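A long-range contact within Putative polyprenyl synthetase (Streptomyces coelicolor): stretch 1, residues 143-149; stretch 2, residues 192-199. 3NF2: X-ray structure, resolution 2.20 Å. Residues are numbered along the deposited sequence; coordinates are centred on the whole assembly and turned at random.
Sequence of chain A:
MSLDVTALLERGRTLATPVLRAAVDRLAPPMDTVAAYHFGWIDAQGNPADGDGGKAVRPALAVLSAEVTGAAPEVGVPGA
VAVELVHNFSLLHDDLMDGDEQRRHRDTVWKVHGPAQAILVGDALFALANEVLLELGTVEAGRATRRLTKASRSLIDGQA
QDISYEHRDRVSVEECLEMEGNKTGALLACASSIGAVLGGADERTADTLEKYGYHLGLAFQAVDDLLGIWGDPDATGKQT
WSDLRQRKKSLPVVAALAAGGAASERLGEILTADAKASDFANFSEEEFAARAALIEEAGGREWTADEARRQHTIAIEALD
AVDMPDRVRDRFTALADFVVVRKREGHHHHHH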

ATOM      1  N   ARG A 143      17.416   8.645   1.545  1.00 50.51           N
ATOM      2  CA  ARG A 143      18.153   7.461   1.128  1.00 50.87           C
ATOM      3  C   ARG A 143      17.663   6.214   1.864  1.00 45.65           C
ATOM      4  O   ARG A 143      17.599   5.129   1.289  1.00 50.21           O
ATOM      5  N   ALA A 144      17.299   6.383   3.129  1.00 43.10           N
ATOM      6  CA  ALA A 144      16.739   5.305   3.932  1.00 44.01           C
ATOM      7  C   ALA A 144      15.362   4.866   3.416  1.00 47.18           C
ATOM      8  O   ALA A 144      15.053   3.674   3.444  1.00 48.63           O
ATOM      9  N   THR A 145      14.558   5.824   2.942  1.00 48.39           N
ATOM     10  CA  THR A 145      13.251   5.530   2.335  1.00 47.66           C
ATOM     11  C   THR A 145      13.421   4.781   1.007  1.00 46.57           C
ATOM     12  O   THR A 145      12.613   3.916   0.676  1.00 48.44           O
ATOM     13  N   ARG A 146      14.484   5.114   0.272  1.00 45.79           N
ATOM     14  CA  ARG A 146      14.865   4.436  -0.976  1.00 47.40           C
ATOM     15  C   ARG A 146      15.104   2.942  -0.739  1.00 50.89           C
ATOM     16  O   ARG A 146      14.680   2.103  -1.536  1.00 54.19           O
ATOM     17  N   ARG A 147      15.769   2.632   0.372  1.00 47.98           N
ATOM     18  CA  ARG A 147      16.069   1.264   0.773  1.00 51.05           C
ATOM     19  C   ARG A 147      14.810   0.536   1.205  1.00 50.09           C
ATOM     20  O   ARG A 147      14.672  -0.660   0.968  1.00 51.67           O
ATOM     21  N   LEU A 148      13.908   1.264   1.865  1.00 49.80           N
ATOM     22  CA  LEU A 148      12.646   0.701   2.337  1.00 48.04           C
ATOM     23  C   LEU A 148      11.775   0.336   1.147  1.00 45.31           C
ATOM     24  O   LEU A 148      11.139  -0.715   1.143  1.00 45.33           O
ATOM     25  N   THR A 149      11.781   1.208   0.140  1.00 39.58           N
ATOM     26  CA  THR A 149      11.002   1.027  -1.079  1.00 41.31           C
ATOM     27  C   THR A 149      11.443  -0.210  -1.868  1.00 41.44           C
ATOM     28  O   THR A 149      10.607  -0.959  -2.349  1.00 44.52           O
ATOM     29  N   SER A 192      19.106  -4.524   8.192  1.00 51.55           N
ATOM     30  CA  SER A 192      20.543  -4.570   8.432  1.00 48.78           C
ATOM     31  C   SER A 192      21.287  -3.321   7.979  1.00 46.52           C
ATOM     32  O   SER A 192      22.366  -3.036   8.490  1.00 40.49           O
ATOM     33  N   SER A 193      20.723  -2.590   7.024  1.00 42.61           N
ATOM     34  CA  SER A 193      21.423  -1.444   6.443  1.00 49.56           C
ATOM     35  C   SER A 193      20.789  -0.070   6.719  1.00 53.61           C
ATOM     36  O   SER A 193      21.423   0.958   6.469  1.00 57.31           O
ATOM     37  N   ILE A 194      19.561  -0.046   7.236  1.00 50.60           N
ATOM     38  CA  ILE A 194      18.804   1.209   7.343  1.00 50.15           C
ATOM     39  C   ILE A 194      19.314   2.187   8.436  1.00 50.88           C
ATOM     40  O   ILE A 194      19.418   3.397   8.190  1.00 53.19           O
ATOM     41  N   GLY A 195      19.638   1.662   9.616  1.00 49.55           N
ATOM     42  CA  GLY A 195      20.232   2.455  10.694  1.00 54.95           C
ATOM     43  C   GLY A 195      21.508   3.152  10.252  1.00 55.20           C
ATOM     44  O   GLY A 195      21.728   4.313  10.588  1.00 57.00           O
ATOM     45  N   ALA A 196      22.328   2.438   9.482  1.00 53.46           N
ATOM     46  CA  ALA A 196      23.601   2.941   8.973  1.00 55.35           C
ATOM     47  C   ALA A 196      23.407   4.082   7.998  1.00 54.29           C
ATOM     48  O   ALA A 196      24.129   5.082   8.056  1.00 58.26           O
ATOM     49  N   VAL A 197      22.436   3.918   7.099  1.00 54.68           N
ATOM     50  CA  VAL A 197      22.050   4.963   6.155  1.00 54.68           C
ATOM     51  C   VAL A 197      21.566   6.212   6.904  1.00 58.81           C
ATOM     52  O   VAL A 197      21.875   7.337   6.500  1.00 55.29           O
ATOM     53  N   LEU A 198      20.849   5.999   8.012  1.00 59.38           N
ATOM     54  CA  LEU A 198      20.374   7.093   8.867  1.00 61.18           C
ATOM     55  C   LEU A 198      21.518   7.779   9.626  1.00 64.11           C
ATOM     56  O   LEU A 198      21.417   8.955   9.985  1.00 64.06           O
ATOM     57  N   GLY A 199      22.600   7.034   9.857  1.00 66.85           N
ATOM     58  CA  GLY A 199      23.798   7.556  10.516  1.00 64.92           C
ATOM     59  C   GLY A 199      24.854   8.121   9.573  1.00 63.26           C
ATOM     60  O   GLY A 199      25.960   8.435  10.007  1.00 65.66           O
TER

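The two helical segments run nearly antiparallel, at 165°, with their axes 9.1 Å apart at closest approach, and their tightest backbone approach is at Ala144 and Ile194, whose CA atoms lie 5.7 Å apart. Ala144, with only a methyl for a side chain, lies at this close approach. Ala144 CB points toward the second helix and sits in a shallow pocket walled by three aliphatic residues: it lies 3.9 Å from Ile194 CG1, 4.0 Å from Val197 CG1 and 3.8 Å from Leu198 CD2. Leu198 (m, t) starts from a CB directed away, yet its end returns far enough to close one wall of this pocket.

The main bump from the opposing helix is Val197, which points toward the first helix in the t rotamer and is the residue most covered by the contact. Its two methyls spread along the neighbouring helix. Val197 CG1 reaches the backbone, 3.5 Å from Ala144 N, and also lies 3.7 Å from Arg143 CB, whereas Val197 CG2 lies 4.2 Å from Arg147 NE. The valine thus fills the hollow bordered by Arg143, Ala144 and Arg147.

Ile194, extended in t, t, leaves its backbone sideways but brings its end inward, so that Ile194 CD1 comes within 4.4 Å of Leu148 CD1 (Leu148 is t, p), a looser contact one turn beyond Ala144.

The two arginines lie at the border of this apolar centre without hydrogen bonding across it. Arg143 (chi1 m, chi2 t, chi3 30° between wells) leaves its backbone sideways, but its end comes nearer the second helix, placing Arg143 NH2 3.6 Å from Val197 O. Arg147 (m, m, t) lays its chain beside Val197 and brings CD to 4.3 Å from Ser193 OG (p rotamer); its NH1 and NH2 are satisfied elsewhere in the structure, but NE is buried here without a partner. The interface therefore rests on complementary shape rather than polar pairing.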

ATOM      1  CB  ARG A 143      19.655   7.681   1.333  1.00 53.17           C
ATOM      2  CG  ARG A 143      20.350   8.359   0.149  1.00 57.64           C
ATOM      3  CD  ARG A 143      21.630   9.073   0.575  1.00 58.95           C
ATOM      4  NE  ARG A 143      22.260   8.428   1.723  1.00 60.15           N
ATOM      5  CZ  ARG A 143      23.125   9.019   2.550  1.00 71.05           C
ATOM      6  NH1 ARG A 143      23.485  10.294   2.366  1.00 54.90           N
ATOM      7  NH2 ARG A 143      23.628   8.330   3.575  1.00 66.62           N
ATOM      8  CB  ALA A 144      16.658   5.719   5.390  1.00 36.89           C
ATOM      9  CB  THR A 145      12.385   6.810   2.130  1.00 48.16           C
ATOM     10  OG1 THR A 145      12.446   7.635   3.297  1.00 51.12           O
ATOM     11  CG2 THR A 145      10.910   6.457   1.861  1.00 43.46           C
ATOM     12  CB  ARG A 146      16.131   5.094  -1.543  1.00 50.05           C
ATOM     13  CG  ARG A 146      16.785   4.410  -2.736  1.00 50.60           C
ATOM     14  CD  ARG A 146      16.581   5.209  -3.998  1.00 53.55           C
ATOM     15  NE  ARG A 146      16.970   4.467  -5.196  1.00 68.06           N
ATOM     16  CZ  ARG A 146      18.098   4.660  -5.879  1.00 73.71           C
ATOM     17  NH1 ARG A 146      18.976   5.575  -5.483  1.00 74.93           N
ATOM     18  NH2 ARG A 146      18.346   3.932  -6.962  1.00 68.86           N
ATOM     19  CB  ARG A 147      17.057   1.248   1.947  1.00 53.34           C
ATOM     20  CG  ARG A 147      18.364   1.982   1.712  1.00 59.44           C
ATOM     21  CD  ARG A 147      19.361   1.130   0.985  1.00 69.08           C
ATOM     22  NE  ARG A 147      20.499   1.916   0.525  1.00 71.15           N
ATOM     23  CZ  ARG A 147      21.627   1.391   0.059  1.00 67.52           C
ATOM     24  NH1 ARG A 147      21.772   0.072   0.006  1.00 58.53           N
ATOM     25  NH2 ARG A 147      22.611   2.186  -0.344  1.00 70.93           N
ATOM     26  CB  LEU A 148      11.912   1.703   3.232  1.00 52.94           C
ATOM     27  CG  LEU A 148      10.734   1.163   4.059  1.00 45.94           C
ATOM     28  CD1 LEU A 148      11.215   0.424   5.304  1.00 47.05           C
ATOM     29  CD2 LEU A 148       9.792   2.280   4.429  1.00 39.20           C
ATOM     30  CB  THR A 149      11.064   2.291  -1.968  1.00 39.19           C
ATOM     31  OG1 THR A 149      10.666   3.423  -1.186  1.00 42.87           O
ATOM     32  CG2 THR A 149      10.135   2.164  -3.212  1.00 33.35           C
ATOM     33  CB  SER A 192      21.171  -5.799   7.757  1.00 48.29           C
ATOM     34  OG  SER A 192      20.780  -6.990   8.419  1.00 45.81           O
ATOM     35  CB  SER A 193      21.606  -1.635   4.937  1.00 48.85           C
ATOM     36  OG  SER A 193      20.369  -1.549   4.248  1.00 55.71           O
ATOM     37  CB  ILE A 194      17.259   0.963   7.426  1.00 48.28           C
ATOM     38  CG1 ILE A 194      16.486   2.237   7.066  1.00 48.40           C
ATOM     39  CG2 ILE A 194      16.834   0.333   8.780  1.00 43.26           C
ATOM     40  CD1 ILE A 194      14.979   2.042   6.962  1.00 54.40           C
ATOM     41  CB  ALA A 196      24.381   1.819   8.311  1.00 52.85           C
ATOM     42  CB  VAL A 197      20.984   4.457   5.149  1.00 56.86           C
ATOM     43  CG1 VAL A 197      20.517   5.572   4.237  1.00 53.53           C
ATOM     44  CG2 VAL A 197      21.560   3.346   4.288  1.00 56.32           C
ATOM     45  CB  LEU A 198      19.294   6.597   9.842  1.00 58.16           C
ATOM     46  CG  LEU A 198      17.898   6.300   9.268  1.00 58.81           C
ATOM     47  CD1 LEU A 198      16.973   5.648  10.301  1.00 46.49           C
ATOM     48  CD2 LEU A 198      17.247   7.557   8.684  1.00 53.11           C
TER